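RNase III inhibitor (Mycobacterium tuberculosis, PDB 5M3I) is a macro-domain protein with a compact alpha/beta fold, in which helices pack against a central mixed beta-sheet. Local coordinates at residues Phe53-Lys58 with Lys69-Asp74; Glu57-Cys60 with Glu64-Ile67; Leu20-Glu25 with Val155-Ser160. All coordinates share one frame; numbering follows the deposited sequence.

Interaction 1: residues Phe53-Lys58 with Lys69-Asp74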
loop_
_atom_site.group_PDB
_atom_site.type_symbol
_atom_site.label_atom_id
_atom_site.label_comp_id
_atom_site.label_asym_id
_atom_site.label_seq_id
_atom_site.Cartn_x
_atom_site.Cartn_y
_atom_site.Cartn_z
ATOM N N PHE A 53 -3.231 -6.528 -11.505
ATOM C CA PHE A 53 -2.398 -7.714 -11.187
ATOM C C PHE A 53 -1.521 -8.149 -12.341
ATOM O O PHE A 53 -0.350 -8.522 -12.142
ATOM C CB PHE A 53 -3.237 -8.912 -10.709
ATOM C CG PHE A 53 -2.444 -10.174 -10.551
ATOM C CD1 PHE A 53 -1.652 -10.373 -9.436
ATOM C CD2 PHE A 53 -2.463 -11.163 -11.542
ATOM C CE1 PHE A 53 -0.908 -11.530 -9.286
ATOM C CE2 PHE A 53 -1.715 -12.336 -11.401
ATOM C CZ PHE A 53 -0.934 -12.521 -10.260
ATOM N N THR A 54 -2.112 -8.179 -13.534
ATOM C CA THR A 54 -1.401 -8.594 -14.740
ATOM C C THR A 54 -0.211 -7.680 -14.937
ATOM O O THR A 54 0.859 -8.159 -15.302
ATOM C CB THR A 54 -2.297 -8.528 -15.997
ATOM O OG1 THR A 54 -3.481 -9.313 -15.790
ATOM C CG2 THR A 54 -1.561 -9.041 -17.247
ATOM N N ALA A 55 -0.389 -6.378 -14.698
ATOM C CA ALA A 55 0.721 -5.431 -14.855
ATOM C C ALA A 55 1.809 -5.671 -13.808
ATOM O O ALA A 55 2.991 -5.774 -14.150
ATOM C CB ALA A 55 0.218 -4.007 -14.798
ATOM N N TYR A 56 1.390 -5.800 -12.544
ATOM C CA TYR A 56 2.265 -6.191 -11.400
ATOM C C TYR A 56 3.047 -7.483 -11.629
ATOM O O TYR A 56 4.231 -7.567 -11.320
ATOM C CB TYR A 56 1.411 -6.333 -10.128
ATOM C CG TYR A 56 2.031 -7.143 -9.034
ATOM C CD1 TYR A 56 2.947 -6.586 -8.159
ATOM C CD2 TYR A 56 1.718 -8.492 -8.874
ATOM C CE1 TYR A 56 3.538 -7.336 -7.149
ATOM C CE2 TYR A 56 2.306 -9.241 -7.869
ATOM C CZ TYR A 56 3.222 -8.666 -7.028
ATOM O OH TYR A 56 3.810 -9.410 -6.021
ATOM N N GLU A 57 2.379 -8.494 -12.162
ATOM C CA GLU A 57 3.022 -9.777 -12.445
ATOM C C GLU A 57 4.076 -9.623 -13.513
ATOM O O GLU A 57 5.166 -10.178 -13.384
ATOM C CB GLU A 57 1.985 -10.829 -12.860
ATOM C CG GLU A 57 2.548 -12.204 -13.150
ATOM C CD GLU A 57 1.470 -13.220 -13.499
ATOM O OE1 GLU A 57 0.569 -12.874 -14.324
ATOM O OE2 GLU A 57 1.514 -14.353 -12.945
ATOM N N LYS A 58 3.779 -8.869 -14.570
ATOM C CA LYS A 58 4.797 -8.619 -15.609
ATOM C C LYS A 58 6.013 -7.910 -15.036
ATOM O O LYS A 58 7.145 -8.305 -15.279
ATOM C CB LYS A 58 4.256 -7.782 -16.763
ATOM C CG LYS A 58 3.380 -8.549 -17.733
ATOM C CD LYS A 58 3.499 -8.002 -19.153
ATOM C CE LYS A 58 3.176 -6.510 -19.242
ATOM N NZ LYS A 58 3.542 -5.962 -20.574
ATOM N N LYS A 69 10.333 0.974 -3.308
ATOM C CA LYS A 69 9.805 1.577 -4.503
ATOM C C LYS A 69 8.345 1.122 -4.671
ATOM O O LYS A 69 8.065 -0.055 -4.750
ATOM C CB LYS A 69 10.681 1.149 -5.676
ATOM C CG LYS A 69 10.216 1.539 -7.067
ATOM C CD LYS A 69 11.415 1.424 -8.034
ATOM C CE LYS A 69 11.050 0.857 -9.403
ATOM N NZ LYS A 69 10.437 1.897 -10.287
ATOM N N MET A 70 7.432 2.077 -4.713
ATOM C CA MET A 70 6.068 1.776 -4.995
ATOM C C MET A 70 5.927 1.309 -6.442
ATOM O O MET A 70 6.589 1.862 -7.334
ATOM C CB MET A 70 5.194 3.026 -4.746
ATOM C CG MET A 70 5.195 3.600 -3.314
ATOM S SD MET A 70 4.763 2.422 -1.995
ATOM C CE MET A 70 6.397 1.783 -1.575
ATOM N N PHE A 71 5.039 0.344 -6.673
ATOM C CA PHE A 71 4.562 0.046 -7.998
ATOM C C PHE A 71 3.126 0.550 -8.176
ATOM O O PHE A 71 2.184 -0.007 -7.590
ATOM C CB PHE A 71 4.666 -1.438 -8.264
ATOM C CG PHE A 71 4.287 -1.826 -9.654
ATOM C CD1 PHE A 71 5.120 -1.495 -10.728
ATOM C CD2 PHE A 71 3.094 -2.466 -9.897
ATOM C CE1 PHE A 71 4.756 -1.809 -12.028
ATOM C CE2 PHE A 71 2.716 -2.784 -11.202
ATOM C CZ PHE A 71 3.549 -2.465 -12.269
ATOM N N VAL A 72 2.948 1.620 -8.956
ATOM C CA VAL A 72 1.680 2.346 -8.983
ATOM C C VAL A 72 0.928 2.051 -10.266
ATOM O O VAL A 72 1.513 2.102 -11.326
ATOM C CB VAL A 72 1.913 3.871 -8.874
ATOM C CG1 VAL A 72 0.592 4.624 -8.775
ATOM C CG2 VAL A 72 2.742 4.183 -7.629
ATOM N N VAL A 73 -0.363 1.813 -10.172
ATOM C CA VAL A 73 -1.208 1.590 -11.337
ATOM C C VAL A 73 -2.478 2.458 -11.234
ATOM O O VAL A 73 -3.057 2.599 -10.158
ATOM C CB VAL A 73 -1.602 0.095 -11.439
ATOM C CG1 VAL A 73 -2.360 -0.159 -12.726
ATOM C CG2 VAL A 73 -0.383 -0.843 -11.428
ATOM N N ASP A 74 -2.920 2.998 -12.368
ATOM C CA ASP A 74 -4.206 3.716 -12.443
ATOM C C ASP A 74 -5.320 2.756 -12.668
ATOM O O ASP A 74 -5.204 1.837 -13.476
ATOM C CB ASP A 74 -4.173 4.733 -13.566
ATOM C CG ASP A 74 -3.278 5.905 -13.229
ATOM O OD1 ASP A 74 -2.247 5.692 -12.512
ATOM O OD2 ASP A 74 -3.635 7.027 -13.665
#

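Interaction 2: residues Glu57-Cys60 with Glu64-Ile67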
loop_
_atom_site.group_PDB
_atom_site.type_symbol
_atom_site.label_atom_id
_atom_site.label_comp_id
_atom_site.label_asym_id
_atom_site.label_seq_id
_atom_site.Cartn_x
_atom_site.Cartn_y
_atom_site.Cartn_z
ATOM N N GLU A 57 2.379 -8.494 -12.162
ATOM C CA GLU A 57 3.022 -9.777 -12.445
ATOM C C GLU A 57 4.076 -9.623 -13.513
ATOM O O GLU A 57 5.166 -10.178 -13.384
ATOM C CB GLU A 57 1.985 -10.829 -12.860
ATOM C CG GLU A 57 2.548 -12.204 -13.150
ATOM C CD GLU A 57 1.470 -13.220 -13.499
ATOM O OE1 GLU A 57 0.569 -12.874 -14.324
ATOM O OE2 GLU A 57 1.514 -14.353 -12.945
ATOM N N LYS A 58 3.779 -8.869 -14.570
ATOM C CA LYS A 58 4.797 -8.619 -15.609
ATOM C C LYS A 58 6.013 -7.910 -15.036
ATOM O O LYS A 58 7.145 -8.305 -15.279
ATOM C CB LYS A 58 4.256 -7.782 -16.763
ATOM C CG LYS A 58 3.380 -8.549 -17.733
ATOM C CD LYS A 58 3.499 -8.002 -19.153
ATOM C CE LYS A 58 3.176 -6.510 -19.242
ATOM N NZ LYS A 58 3.542 -5.962 -20.574
ATOM N N ALA A 59 5.758 -6.862 -14.259
ATOM C CA ALA A 59 6.818 -6.097 -13.635
ATOM C C ALA A 59 7.660 -6.938 -12.682
ATOM O O ALA A 59 8.876 -6.729 -12.584
ATOM C CB ALA A 59 6.254 -4.898 -12.918
ATOM N N CYS A 60 7.030 -7.867 -11.974
ATOM C CA CYS A 60 7.781 -8.736 -11.067
ATOM C C CYS A 60 8.706 -9.686 -11.844
ATOM O O CYS A 60 9.852 -9.877 -11.434
ATOM C CB CYS A 60 6.850 -9.515 -10.155
ATOM S SG CYS A 60 6.136 -8.558 -8.796
ATOM N N GLU A 64 11.296 -5.429 -11.846
ATOM C CA GLU A 64 11.003 -3.984 -11.695
ATOM C C GLU A 64 10.406 -3.620 -10.324
ATOM O O GLU A 64 10.439 -2.452 -9.919
ATOM C CB GLU A 64 10.035 -3.501 -12.799
ATOM C CG GLU A 64 10.625 -3.455 -14.202
ATOM C CD GLU A 64 9.570 -3.355 -15.320
ATOM O OE1 GLU A 64 8.394 -2.971 -15.070
ATOM O OE2 GLU A 64 9.939 -3.659 -16.481
ATOM N N VAL A 65 9.860 -4.614 -9.621
ATOM C CA VAL A 65 9.309 -4.429 -8.270
ATOM C C VAL A 65 10.380 -4.785 -7.239
ATOM O O VAL A 65 10.844 -5.924 -7.193
ATOM C CB VAL A 65 8.059 -5.299 -8.063
ATOM C CG1 VAL A 65 7.410 -5.028 -6.715
ATOM C CG2 VAL A 65 7.052 -5.049 -9.163
ATOM N N THR A 66 10.706 -3.824 -6.372
ATOM C CA THR A 66 11.696 -3.951 -5.343
ATOM C C THR A 66 11.277 -3.265 -4.059
ATOM O O THR A 66 10.457 -2.338 -4.052
ATOM C CB THR A 66 13.031 -3.270 -5.776
ATOM O OG1 THR A 66 12.767 -1.953 -6.281
ATOM C CG2 THR A 66 13.730 -4.092 -6.871
ATOM N N ILE A 67 11.883 -3.693 -2.953
ATOM C CA ILE A 67 11.772 -3.006 -1.685
ATOM C C ILE A 67 12.166 -1.537 -1.878
ATOM O O ILE A 67 13.198 -1.251 -2.464
ATOM C CB ILE A 67 12.672 -3.646 -0.588
ATOM C CG1 ILE A 67 12.283 -5.118 -0.324
ATOM C CG2 ILE A 67 12.595 -2.849 0.728
ATOM C CD1 ILE A 67 10.798 -5.390 -0.117
#

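Interaction 3: residues Leu20-Glu25 with Val155-Ser160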
loop_
_atom_site.group_PDB
_atom_site.type_symbol
_atom_site.label_atom_id
_atom_site.label_comp_id
_atom_site.label_asym_id
_atom_site.label_seq_id
_atom_site.Cartn_x
_atom_site.Cartn_y
_atom_site.Cartn_z
ATOM N N LEU A 20 -10.817 -1.889 0.788
ATOM C CA LEU A 20 -11.166 -1.721 -0.625
ATOM C C LEU A 20 -12.416 -0.867 -0.871
ATOM O O LEU A 20 -12.615 -0.372 -1.985
ATOM C CB LEU A 20 -11.320 -3.059 -1.325
ATOM C CG LEU A 20 -9.987 -3.665 -1.788
ATOM C CD1 LEU A 20 -9.203 -4.153 -0.596
ATOM C CD2 LEU A 20 -10.222 -4.820 -2.723
ATOM N N ARG A 21 -13.224 -0.643 0.159
ATOM C CA ARG A 21 -14.382 0.248 0.029
ATOM C C ARG A 21 -14.109 1.639 0.539
ATOM O O ARG A 21 -15.025 2.435 0.704
ATOM C CB ARG A 21 -15.592 -0.389 0.721
ATOM C CG ARG A 21 -16.043 -1.642 -0.033
ATOM C CD ARG A 21 -17.368 -2.214 0.444
ATOM N NE ARG A 21 -18.260 -2.438 -0.702
ATOM C CZ ARG A 21 -19.180 -1.574 -1.166
ATOM N NH1 ARG A 21 -19.398 -0.379 -0.586
ATOM N NH2 ARG A 21 -19.909 -1.916 -2.228
ATOM N N ALA A 22 -12.855 1.944 0.825
ATOM C CA ALA A 22 -12.510 3.276 1.292
ATOM C C ALA A 22 -12.855 4.295 0.216
ATOM O O ALA A 22 -12.696 4.041 -0.983
ATOM C CB ALA A 22 -11.048 3.355 1.653
ATOM N N ASP A 23 -13.327 5.445 0.663
ATOM C CA ASP A 23 -13.694 6.527 -0.234
ATOM C C ASP A 23 -12.497 7.471 -0.372
ATOM O O ASP A 23 -12.538 8.622 0.075
ATOM C CB ASP A 23 -14.930 7.264 0.325
ATOM C CG ASP A 23 -15.438 8.360 -0.604
ATOM O OD1 ASP A 23 -15.380 8.187 -1.851
ATOM O OD2 ASP A 23 -15.882 9.403 -0.079
ATOM N N THR A 24 -11.423 6.948 -0.954
ATOM C CA THR A 24 -10.194 7.707 -1.109
ATOM C C THR A 24 -9.738 7.668 -2.556
ATOM O O THR A 24 -10.172 6.856 -3.374
ATOM C CB THR A 24 -9.055 7.196 -0.181
ATOM O OG1 THR A 24 -8.804 5.813 -0.432
ATOM C CG2 THR A 24 -9.419 7.386 1.277
ATOM N N GLU A 25 -8.854 8.577 -2.864
ATOM C CA GLU A 25 -8.320 8.711 -4.211
ATOM C C GLU A 25 -7.312 7.601 -4.533
ATOM O O GLU A 25 -7.217 7.171 -5.679
ATOM C CB GLU A 25 -7.675 10.084 -4.287
ATOM C CG GLU A 25 -7.325 10.538 -5.667
ATOM C CD GLU A 25 -6.898 12.008 -5.703
ATOM O OE1 GLU A 25 -6.002 12.335 -6.520
ATOM O OE2 GLU A 25 -7.461 12.809 -4.928
ATOM N N VAL A 155 -6.388 7.561 5.719
ATOM C CA VAL A 155 -7.165 6.630 6.526
ATOM C C VAL A 155 -6.303 5.375 6.764
ATOM O O VAL A 155 -5.965 4.650 5.810
ATOM C CB VAL A 155 -8.502 6.236 5.867
ATOM C CG1 VAL A 155 -9.395 5.497 6.875
ATOM C CG2 VAL A 155 -9.250 7.471 5.377
ATOM N N ILE A 156 -5.971 5.134 8.029
ATOM C CA ILE A 156 -5.168 4.003 8.430
ATOM C C ILE A 156 -6.033 2.911 9.081
ATOM O O ILE A 156 -6.724 3.179 10.066
ATOM C CB ILE A 156 -4.092 4.477 9.387
ATOM C CG1 ILE A 156 -3.214 5.508 8.657
ATOM C CG2 ILE A 156 -3.262 3.293 9.837
ATOM C CD1 ILE A 156 -2.078 6.006 9.485
ATOM N N TYR A 157 -5.993 1.735 8.490
ATOM C CA TYR A 157 -6.786 0.552 8.897
ATOM C C TYR A 157 -5.986 -0.348 9.841
ATOM O O TYR A 157 -4.930 -0.818 9.474
ATOM C CB TYR A 157 -7.222 -0.266 7.690
ATOM C CG TYR A 157 -8.338 0.433 6.948
ATOM C CD1 TYR A 157 -8.074 1.580 6.142
ATOM C CD2 TYR A 157 -9.657 -0.032 7.022
ATOM C CE1 TYR A 157 -9.069 2.230 5.482
ATOM C CE2 TYR A 157 -10.653 0.594 6.311
ATOM C CZ TYR A 157 -10.359 1.728 5.550
ATOM O OH TYR A 157 -11.377 2.395 4.865
ATOM N N PRO A 158 -6.438 -0.489 11.098
ATOM C CA PRO A 158 -5.670 -1.354 12.013
ATOM C C PRO A 158 -5.875 -2.845 11.695
ATOM O O PRO A 158 -6.698 -3.142 10.842
ATOM C CB PRO A 158 -6.224 -1.008 13.397
ATOM C CG PRO A 158 -7.447 -0.208 13.158
ATOM C CD PRO A 158 -7.245 0.495 11.850
ATOM N N PRO A 159 -5.127 -3.747 12.353
ATOM C CA PRO A 159 -5.292 -5.189 12.103
ATOM C C PRO A 159 -6.694 -5.635 12.432
ATOM O O PRO A 159 -7.277 -5.107 13.402
ATOM C CB PRO A 159 -4.321 -5.824 13.062
ATOM C CG PRO A 159 -3.251 -4.818 13.207
ATOM C CD PRO A 159 -3.983 -3.494 13.239
ATOM N N SER A 160 -7.259 -6.441 11.532
ATOM C CA SER A 160 -8.659 -6.833 11.560
ATOM C C SER A 160 -8.927 -8.255 12.103
ATOM O O SER A 160 -8.287 -9.231 11.706
ATOM C CB SER A 160 -9.324 -6.678 10.174
ATOM O OG SER A 160 -9.108 -7.827 9.342
#

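Interaction 1: residues Phe53-Lys58 with Lys69-Asp74
Phe71 reaches across from the edge strand 71-74 to the backbone of helix 50-61, where its ring lies against Ala55 and Tyr56. From CB the side chain heads for the helix, with CG anti to the backbone N (chi1 -176°), and the contact is made only further out along the ring. CG and CE1 lean on Val65 and Ala59. Phe71 CD2, on the Tyr56 side, comes to 4.1 Å from Tyr56 CA. Phe71 CE2 makes the closest approach between the two segments: it meets Tyr56 CA at 3.4 Å, Tyr56 N at 3.6 Å and Tyr56 CB at 3.9 Å. At the tip, Phe71 CZ stands 3.8 Å from Ala55 O, which lies obliquely to the ring, and 4.5 Å from Ala55 CB. The ring therefore packs mainly on main-chain atoms of one helical turn, with no hydrogen bond between the two segments.

The Tyr56 ring, with CG anti to the backbone N (chi1 160°), offers its edge to Phe71 CD2 and carries its OH on to a hydrogen bond with Asn32 O. Val73, two residues along the strand, also points its CB at the helix, and rests on Met52 of its first turn. The neighbouring residues Met70 and Val72 pack instead on helix 99-115, while Phe71 and Val73 pair through their backbones with Asn86 and Ile84 of the antiparallel strand 83-88. Helices thus cover both faces of this sheet edge, as in the three-layer alpha/beta/alpha sandwich of macro domains.

Interaction 2: residues Glu57-Cys60 with Glu64-Ile67
Ala59 and Glu64 bring the last turn of helix 50-61 and the chain just beyond it to a CA separation of 5.1 Å, joined by a backbone hydrogen bond from Glu64 N to Ala59 O, 2.8 Å long. The bond is fairly straight, with an angle of 157° at the hydrogen, and the donor meets the carbonyl at a C=O...N angle of 159°, tilted slightly from the carbonyl plane. It links residues five apart in sequence, one more than in an alpha-helical bond, so it ties down the chain where it leaves the helix and turns off across the helix end.

The same carbonyl is flanked by the glutamate side chain: Glu64 CB lies 3.4 Å from Ala59 O. Beyond CG the glutamate chain runs extended past the alanine, ending with Glu64 OE1 at 3.6 Å from Ala59 CB. This is van der Waals contact; the carboxylate's other oxygen, OE2, makes a long, weak ion pair with Arg62 NE. A 6→1 bond of this sort is familiar from the C-terminal ends of helices, and here it starts the connection from helix 50-61 to the edge strand 71-74 of the macro-domain sheet.

Val65 closes the apolar side. Its CG1 is anti to the backbone N (chi1 -175°), which leaves CG2 as the branch that faces the helix. Val65 CG2 touches two helical residues in succession, Ala59 CB at 3.8 Å and Cys60 SG at 3.6 Å. The sulfur of Cys60 also lies 3.9 Å from Val65 CB, so it packs along one flank of the valine. All three residues are buried, and Val65 packs further on Pro88 of strand 83-88, which Ile67 touches as well.

Interaction 3: residues Leu20-Glu25 with Val155-Ser160
Ala22 and Tyr157 make the closest approach here, with Ala22 CB 3.4 Å from Tyr157 OH and 4.3 Å from Tyr157 CZ. The phenol end of the tyrosine thus rests on the methyl group, which stands obliquely to the ring; Tyr157 OH is also 3.9 Å from Ala22 CA. With CG anti to the carbonyl carbon (chi1 -74°), the ring reaches back toward the loop. A second, lighter touch joins single methyl groups, Thr24 CG2 and Val155 CG2, at 4.1 Å, where the two side chains cross obliquely. The threonine hydroxyl takes no part in this: OG1 is hydrogen-bonded to Ala26 O, and CG2 is the branch that meets the valine.

Between these two points the loop turns at Asp23, the centre of an inverse gamma turn. A weak hydrogen bond from Thr24 N to Ala22 O, 3.2 Å long, marks this turn, and the exposed side chain of Asp23 leads away from the contact, as does that of Arg21 on the solvent side.

Ala22, Thr24 and Tyr157 all pack on Ala122 of strand 120-123, which lies between strands 26-31 and 153-156 in the sheet. Leu20 continues onto helix 40-48, whereas Ile156 turns to helix 135-147.

Interactions 1 and 2 are neighbours, their centres about 7 Å apart: both start from helix 50-61, share Glu57 and Lys58, and follow the chain from that helix through the loop to strand 71-74. Together they make one continuous packing site at the edge of the sheet. Interaction 3 lies across the chain's centre, about 20 Å from interaction 1 and 24 Å from interaction 2, centre to centre, and touches neither. Yet its segments enclose the other two along the sequence, and it reaches the same mixed sheet as interaction 1. Local helix-to-strand packing and a contact joining a loop near the chain's start to its last strand thus belong to one macro-domain fold.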